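Local atomic coordinates of glycoside Hydrolase (Bacteroides uniformis, PDB entry 5T9X), a protein that probably hydrolyses agarose as a family 16 glycoside hydrolase in the agarose-degrading pathway of a human gut bacterium. Residues P103-W108 / V133-G138; T174-V179 / E304-R309. All coordinates share one frame; numbering follows the deposited sequence.

Overall arrangement
Both contacts reach the same large sheet, and their centres lie about 11 Å apart on the same side of the chain's centre. Contact 1 is the more peripheral, about 18 Å from that centre, and contact 2 is buried, about 10 Å from it. They are joined directly: Ala-104 O is 2.6 Å from Ser-307 OG, a probable hydrogen bond, and Pro-105 CD packs 3.4 Å from Asp-305 O. Contact 2 borders the probable active site: Gln-306 bonds Glu-194 of the sequence that resembles the family 16 catalytic signature, and Glu-304 comes within about 3 Å of a bound imidazole, probably from the crystallisation liquor. Neither contact includes a ligand of the sodium ion.

Contact 1: residues P103-W108 / V133-G138; sequences PAPTIW and VKVTSG
Ala-104 and Pro-105 meet Val-133 and Val-135 in an apolar contact at the periphery of the large sheet, with no hydrogen bond between the two segments. Ala-104 CB faces both valines, 4.1 Å from Val-133 CG2 and 4.0 Å from Val-135 CG2, and also lies 3.8 Å from Lys-134 O. The closest approach is at the proline ring, where Pro-105 CB touches Val-133 CG2 at 3.5 Å. The ring crosses Val-135 at a slant, its CD 3.9 Å from CG2, and that same methyl lies against the peptide joining Ala-104 to Pro-105. The other branch, Val-135 CG1, is turned anti to its own backbone nitrogen (chi1 178°), which brings it within 3.7 Å of Ala-104 O.

The Ala-104 to Pro-105 peptide is cis, and Thr-106 N donates back to Pro-103 O, making a type VI turn that leads into strand 106-108. Both segments are edge pieces fastened to the long strand 140-154: segment 133-138 pairs antiparallel with it as one arm of a hairpin, and strand 106-108 runs parallel to it, in what is probably the jelly-roll sandwich of family 16. Across the hairpin, Lys-134, whose CB points away from segment 103-108, forms a salt bridge with Glu-141. Ile-107 adds to the apolar patch, its CD1 4.4 Å from Val-133 CG1.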
ATOM      1  N   PRO A 103      13.169   3.888  -0.298  1.00 23.33           N
ATOM      2  CA  PRO A 103      13.756   4.062  -1.635  1.00 23.56           C
ATOM      3  C   PRO A 103      14.080   5.543  -1.935  1.00 24.88           C
ATOM      4  O   PRO A 103      13.197   6.394  -1.879  1.00 28.89           O
ATOM      5  CB  PRO A 103      12.657   3.556  -2.565  1.00 23.16           C
ATOM      6  CG  PRO A 103      11.370   3.786  -1.824  1.00 23.15           C
ATOM      7  CD  PRO A 103      11.687   3.774  -0.358  1.00 23.02           C
ATOM      8  N   ALA A 104      15.323   5.839  -2.276  1.00 24.69           N
ATOM      9  CA  ALA A 104      15.774   7.217  -2.382  1.00 25.81           C
ATOM     10  C   ALA A 104      14.991   7.985  -3.472  1.00 24.34           C
ATOM     11  O   ALA A 104      14.783   7.448  -4.548  1.00 25.22           O
ATOM     12  CB  ALA A 104      17.271   7.237  -2.656  1.00 25.95           C
ATOM     13  N   PRO A 105      14.566   9.220  -3.223  1.00 23.48           N
ATOM     14  CA  PRO A 105      14.992  10.056  -2.111  1.00 23.58           C
ATOM     15  C   PRO A 105      14.057  10.088  -0.894  1.00 23.58           C
ATOM     16  O   PRO A 105      14.129  11.026  -0.095  1.00 23.49           O
ATOM     17  CB  PRO A 105      15.044  11.444  -2.759  1.00 24.08           C
ATOM     18  CG  PRO A 105      13.912  11.430  -3.706  1.00 23.79           C
ATOM     19  CD  PRO A 105      13.888  10.019  -4.261  1.00 24.25           C
ATOM     20  N   THR A 106      13.226   9.060  -0.735  1.00 23.27           N
ATOM     21  CA  THR A 106      12.407   8.875   0.456  1.00 23.45           C
ATOM     22  C   THR A 106      13.249   8.736   1.700  1.00 23.24           C
ATOM     23  O   THR A 106      14.261   8.054   1.693  1.00 25.72           O
ATOM     24  CB  THR A 106      11.565   7.591   0.314  1.00 23.44           C
ATOM     25  OG1 THR A 106      10.847   7.654  -0.929  1.00 23.62           O
ATOM     26  CG2 THR A 106      10.609   7.392   1.495  1.00 22.90           C
ATOM     27  N   ILE A 107      12.834   9.391   2.765  1.00 23.69           N
ATOM     28  CA  ILE A 107      13.447   9.221   4.086  1.00 24.70           C
ATOM     29  C   ILE A 107      12.289   9.178   5.091  1.00 25.01           C
ATOM     30  O   ILE A 107      11.739  10.214   5.450  1.00 25.39           O
ATOM     31  CB  ILE A 107      14.400  10.384   4.449  1.00 25.34           C
ATOM     32  CG1 ILE A 107      15.508  10.549   3.403  1.00 26.07           C
ATOM     33  CG2 ILE A 107      15.011  10.175   5.839  1.00 24.98           C
ATOM     34  CD1 ILE A 107      16.265  11.861   3.579  1.00 26.58           C
ATOM     35  N   TRP A 108      11.908   7.979   5.522  1.00 24.61           N
ATOM     36  CA  TRP A 108      10.815   7.815   6.455  1.00 23.05           C
ATOM     37  C   TRP A 108      11.175   8.411   7.811  1.00 25.01           C
ATOM     38  O   TRP A 108      12.338   8.395   8.227  1.00 24.44           O
ATOM     39  CB  TRP A 108      10.442   6.354   6.583  1.00 21.94           C
ATOM     40  CG  TRP A 108       9.781   5.803   5.342  1.00 21.00           C
ATOM     41  CD1 TRP A 108       8.796   6.387   4.607  1.00 20.77           C
ATOM     42  CD2 TRP A 108      10.036   4.541   4.721  1.00 20.41           C
ATOM     43  NE1 TRP A 108       8.425   5.570   3.559  1.00 19.82           N
ATOM     44  CE2 TRP A 108       9.168   4.428   3.619  1.00 19.71           C
ATOM     45  CE3 TRP A 108      10.905   3.488   5.003  1.00 20.13           C
ATOM     46  CZ2 TRP A 108       9.162   3.330   2.799  1.00 19.85           C
ATOM     47  CZ3 TRP A 108      10.888   2.404   4.208  1.00 19.78           C
ATOM     48  CH2 TRP A 108      10.033   2.323   3.102  1.00 19.99           C
ATOM     49  N   VAL A 133      20.678  13.000  -1.184  1.00 31.48           N
ATOM     50  CA  VAL A 133      20.838  11.552  -1.393  1.00 32.71           C
ATOM     51  C   VAL A 133      21.087  11.271  -2.859  1.00 31.72           C
ATOM     52  O   VAL A 133      20.625  12.016  -3.720  1.00 32.05           O
ATOM     53  CB  VAL A 133      19.623  10.737  -0.902  1.00 33.07           C
ATOM     54  CG1 VAL A 133      19.326  11.061   0.550  1.00 35.38           C
ATOM     55  CG2 VAL A 133      18.398  11.029  -1.737  1.00 35.54           C
ATOM     56  N   LYS A 134      21.832  10.204  -3.126  1.00 31.41           N
ATOM     57  CA  LYS A 134      22.100   9.759  -4.478  1.00 33.47           C
ATOM     58  C   LYS A 134      20.983   8.816  -4.883  1.00 31.96           C
ATOM     59  O   LYS A 134      20.724   7.836  -4.210  1.00 31.21           O
ATOM     60  CB  LYS A 134      23.457   9.045  -4.521  1.00 38.42           C
ATOM     61  CG  LYS A 134      23.971   8.652  -5.895  1.00 42.20           C
ATOM     62  CD  LYS A 134      24.993   7.526  -5.767  1.00 48.18           C
ATOM     63  CE  LYS A 134      26.029   7.526  -6.877  1.00 52.19           C
ATOM     64  NZ  LYS A 134      26.794   8.819  -6.907  1.00 55.06           N
ATOM     65  N   VAL A 135      20.335   9.114  -5.999  1.00 32.79           N
ATOM     66  CA  VAL A 135      19.211   8.335  -6.497  1.00 33.48           C
ATOM     67  C   VAL A 135      19.628   7.591  -7.753  1.00 34.48           C
ATOM     68  O   VAL A 135      20.261   8.166  -8.622  1.00 31.89           O
ATOM     69  CB  VAL A 135      18.009   9.249  -6.820  1.00 32.11           C
ATOM     70  CG1 VAL A 135      16.847   8.449  -7.389  1.00 33.16           C
ATOM     71  CG2 VAL A 135      17.566   9.997  -5.578  1.00 32.26           C
ATOM     72  N   THR A 136      19.222   6.332  -7.857  1.00 41.07           N
ATOM     73  CA  THR A 136      19.600   5.471  -8.978  1.00 48.08           C
ATOM     74  C   THR A 136      18.405   4.668  -9.534  1.00 53.42           C
ATOM     75  O   THR A 136      17.596   4.133  -8.782  1.00 59.75           O
ATOM     76  CB  THR A 136      20.730   4.534  -8.527  1.00 48.37           C
ATOM     77  OG1 THR A 136      21.936   5.305  -8.409  1.00 44.14           O
ATOM     78  CG2 THR A 136      20.942   3.352  -9.518  1.00 52.37           C
ATOM     79  N   SER A 137      18.317   4.596 -10.858  1.00 58.43           N
ATOM     80  CA  SER A 137      17.343   3.738 -11.536  1.00 67.65           C
ATOM     81  C   SER A 137      17.808   3.562 -12.979  1.00 72.50           C
ATOM     82  O   SER A 137      18.208   4.528 -13.634  1.00 67.20           O
ATOM     83  CB  SER A 137      15.922   4.323 -11.471  1.00 67.52           C
ATOM     84  OG  SER A 137      14.953   3.399 -11.942  1.00 64.41           O
ATOM     85  N   GLY A 138      17.761   2.323 -13.459  1.00 81.99           N
ATOM     86  CA  GLY A 138      18.582   1.916 -14.593  1.00 87.47           C
ATOM     87  C   GLY A 138      20.030   2.138 -14.176  1.00 90.20           C
ATOM     88  O   GLY A 138      20.503   1.567 -13.181  1.00 87.13           O
TER

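Contact 2: residues T174-V179 / E304-R309; sequences TMASDV and EDQSWR
Glu-304 and Ala-176 form an antiparallel hydrogen-bonded pair, with Ala-176 N to Glu-304 O at 2.9 Å and Glu-304 N to Ala-176 O at 3.2 Å. Beside it the Asp-178 side chain crosses that of Glu-304 at about a right angle, their carboxylate planes 57° apart, with Asp-178 OD2 3.5 Å from Glu-304 CD. Gln-306 NE2 donates to Glu-304 OE1 from the anti side at 3.1 Å and also bonds Glu-194, while Asn-302 ND2 holds Glu-304 OE2. Replacing Glu-304 by an alanine removes the carboxylate and would probably leave the Gln-306 amide freer to turn and Asn-302 ND2 without its mate. The Arg-309 chain, bent at chi3 (60°), brings NH2 onto a lone pair of Thr-174 O at 2.7 Å; a water accepts from Arg-309 NE and Gln-306 N and donates to that same oxygen. Met-175 SD rests 3.6 Å from Asp-305 CB. Gln-306 is the N-cap of helix 307-310, and Arg-309 makes a cation-pi contact with Tyr-196. Strand 176-182 lies between strand 298-304 and strand 188-195, which carries the Glu-Ile-Asp-Ile-Ile-Glu sequence consistent with the family 16 catalytic signature.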
ATOM      1  N   THR A 174       2.520  13.672  -6.253  1.00 27.92           N
ATOM      2  CA  THR A 174       3.325  12.770  -7.090  1.00 27.47           C
ATOM      3  C   THR A 174       3.935  11.610  -6.265  1.00 25.55           C
ATOM      4  O   THR A 174       4.405  10.633  -6.816  1.00 24.56           O
ATOM      5  CB  THR A 174       4.415  13.541  -7.844  1.00 28.39           C
ATOM      6  OG1 THR A 174       5.251  14.238  -6.915  1.00 28.19           O
ATOM      7  CG2 THR A 174       3.784  14.521  -8.803  1.00 29.80           C
ATOM      8  N   MET A 175       3.933  11.738  -4.950  1.00 25.92           N
ATOM      9  CA  MET A 175       4.275  10.630  -4.054  1.00 26.74           C
ATOM     10  C   MET A 175       3.355   9.437  -4.275  1.00 24.40           C
ATOM     11  O   MET A 175       2.172   9.602  -4.556  1.00 24.24           O
ATOM     12  CB  MET A 175       4.095  11.060  -2.598  1.00 29.10           C
ATOM     13  CG  MET A 175       4.952  12.233  -2.120  1.00 31.14           C
ATOM     14  SD  MET A 175       6.671  11.736  -1.935  1.00 33.80           S
ATOM     15  CE  MET A 175       6.585  10.836  -0.387  1.00 34.72           C
ATOM     16  N   ALA A 176       3.898   8.241  -4.100  1.00 22.20           N
ATOM     17  CA  ALA A 176       3.093   7.032  -4.039  1.00 21.22           C
ATOM     18  C   ALA A 176       2.349   6.979  -2.711  1.00 19.96           C
ATOM     19  O   ALA A 176       2.928   7.297  -1.681  1.00 18.40           O
ATOM     20  CB  ALA A 176       3.973   5.809  -4.182  1.00 21.27           C
ATOM     21  N   SER A 177       1.071   6.609  -2.762  1.00 19.70           N
ATOM     22  CA  SER A 177       0.285   6.230  -1.572  1.00 20.32           C
ATOM     23  C   SER A 177       0.124   4.706  -1.604  1.00 20.55           C
ATOM     24  O   SER A 177      -0.318   4.159  -2.630  1.00 20.43           O
ATOM     25  CB  SER A 177      -1.085   6.891  -1.619  1.00 20.30           C
ATOM     26  OG  SER A 177      -0.997   8.305  -1.730  1.00 20.67           O
ATOM     27  N   ASP A 178       0.535   4.022  -0.528  1.00 21.09           N
ATOM     28  CA  ASP A 178       0.694   2.554  -0.545  1.00 22.02           C
ATOM     29  C   ASP A 178       0.102   1.847   0.659  1.00 21.34           C
ATOM     30  O   ASP A 178       0.364   2.226   1.819  1.00 19.88           O
ATOM     31  CB  ASP A 178       2.174   2.143  -0.553  1.00 24.32           C
ATOM     32  CG  ASP A 178       2.958   2.672  -1.760  1.00 27.36           C
ATOM     33  OD1 ASP A 178       2.576   2.403  -2.933  1.00 29.08           O
ATOM     34  OD2 ASP A 178       3.985   3.341  -1.525  1.00 28.75           O
ATOM     35  N   VAL A 179      -0.617   0.767   0.362  1.00 20.72           N
ATOM     36  CA  VAL A 179      -1.042  -0.231   1.355  1.00 20.40           C
ATOM     37  C   VAL A 179      -0.624  -1.586   0.823  1.00 19.28           C
ATOM     38  O   VAL A 179      -1.038  -1.957  -0.267  1.00 17.87           O
ATOM     39  CB  VAL A 179      -2.569  -0.208   1.583  1.00 20.18           C
ATOM     40  CG1 VAL A 179      -2.993  -1.242   2.622  1.00 20.95           C
ATOM     41  CG2 VAL A 179      -2.986   1.170   2.043  1.00 20.95           C
ATOM     42  N   GLU A 304       5.853   6.907  -0.479  1.00 25.99           N
ATOM     43  CA  GLU A 304       7.191   6.762  -1.048  1.00 27.87           C
ATOM     44  C   GLU A 304       7.384   7.807  -2.144  1.00 29.22           C
ATOM     45  O   GLU A 304       6.511   8.008  -2.971  1.00 28.70           O
ATOM     46  CB  GLU A 304       7.379   5.362  -1.667  1.00 28.32           C
ATOM     47  CG  GLU A 304       7.355   4.210  -0.673  1.00 29.81           C
ATOM     48  CD  GLU A 304       7.437   2.803  -1.287  1.00 32.18           C
ATOM     49  OE1 GLU A 304       7.546   2.658  -2.541  1.00 31.29           O
ATOM     50  OE2 GLU A 304       7.374   1.815  -0.486  1.00 33.08           O
ATOM     51  N   ASP A 305       8.533   8.475  -2.132  1.00 31.80           N
ATOM     52  CA  ASP A 305       9.052   9.185  -3.304  1.00 32.70           C
ATOM     53  C   ASP A 305       9.928   8.197  -4.062  1.00 31.43           C
ATOM     54  O   ASP A 305      11.122   8.072  -3.782  1.00 30.36           O
ATOM     55  CB  ASP A 305       9.886  10.392  -2.873  1.00 34.69           C
ATOM     56  CG  ASP A 305      10.094  11.381  -3.975  1.00 33.84           C
ATOM     57  OD1 ASP A 305       9.727  11.092  -5.149  1.00 38.43           O
ATOM     58  OD2 ASP A 305      10.609  12.466  -3.636  1.00 35.17           O
ATOM     59  N   GLN A 306       9.316   7.468  -4.988  1.00 30.45           N
ATOM     60  CA  GLN A 306       9.954   6.296  -5.581  1.00 30.33           C
ATOM     61  C   GLN A 306      11.049   6.690  -6.550  1.00 29.12           C
ATOM     62  O   GLN A 306      10.880   7.649  -7.288  1.00 32.73           O
ATOM     63  CB  GLN A 306       8.925   5.435  -6.285  1.00 30.24           C
ATOM     64  CG  GLN A 306       8.021   4.697  -5.316  1.00 30.23           C
ATOM     65  CD  GLN A 306       6.877   3.985  -6.008  1.00 30.11           C
ATOM     66  OE1 GLN A 306       6.560   4.262  -7.162  1.00 29.72           O
ATOM     67  NE2 GLN A 306       6.233   3.076  -5.292  1.00 32.11           N
ATOM     68  N   SER A 307      12.148   5.939  -6.547  1.00 27.36           N
ATOM     69  CA  SER A 307      13.372   6.297  -7.285  1.00 27.81           C
ATOM     70  C   SER A 307      13.183   6.505  -8.786  1.00 27.73           C
ATOM     71  O   SER A 307      13.540   7.545  -9.317  1.00 27.62           O
ATOM     72  CB  SER A 307      14.457   5.249  -7.046  1.00 26.40           C
ATOM     73  OG  SER A 307      14.646   5.071  -5.657  1.00 25.40           O
ATOM     74  N   TRP A 308      12.626   5.505  -9.447  1.00 30.14           N
ATOM     75  CA  TRP A 308      12.371   5.531 -10.899  1.00 31.71           C
ATOM     76  C   TRP A 308      11.509   6.709 -11.368  1.00 32.41           C
ATOM     77  O   TRP A 308      11.638   7.186 -12.512  1.00 34.43           O
ATOM     78  CB  TRP A 308      11.754   4.205 -11.340  1.00 35.77           C
ATOM     79  CG  TRP A 308      10.434   3.845 -10.656  1.00 40.89           C
ATOM     80  CD1 TRP A 308      10.257   3.334  -9.382  1.00 43.34           C
ATOM     81  CD2 TRP A 308       9.122   3.943 -11.228  1.00 42.45           C
ATOM     82  NE1 TRP A 308       8.917   3.134  -9.138  1.00 44.44           N
ATOM     83  CE2 TRP A 308       8.199   3.500 -10.249  1.00 43.48           C
ATOM     84  CE3 TRP A 308       8.632   4.365 -12.483  1.00 46.05           C
ATOM     85  CZ2 TRP A 308       6.801   3.473 -10.480  1.00 45.95           C
ATOM     86  CZ3 TRP A 308       7.226   4.348 -12.717  1.00 45.20           C
ATOM     87  CH2 TRP A 308       6.335   3.904 -11.713  1.00 45.88           C
ATOM     88  N   ARG A 309      10.632   7.180 -10.488  1.00 31.57           N
ATOM     89  CA  ARG A 309       9.852   8.381 -10.754  1.00 29.02           C
ATOM     90  C   ARG A 309      10.622   9.636 -10.411  1.00 28.53           C
ATOM     91  O   ARG A 309      10.543  10.634 -11.129  1.00 27.41           O
ATOM     92  CB  ARG A 309       8.553   8.352  -9.980  1.00 27.31           C
ATOM     93  CG  ARG A 309       7.534   7.461 -10.651  1.00 26.81           C
ATOM     94  CD  ARG A 309       6.397   7.144  -9.720  1.00 25.96           C
ATOM     95  NE  ARG A 309       5.713   8.355  -9.288  1.00 25.31           N
ATOM     96  CZ  ARG A 309       4.761   8.994  -9.968  1.00 25.36           C
ATOM     97  NH1 ARG A 309       4.344   8.561 -11.159  1.00 25.40           N
ATOM     98  NH2 ARG A 309       4.210  10.083  -9.433  1.00 25.62           N
TER
HETATM   99  O   HOH W   1       6.894   8.532  -6.374  1.00 27.84           O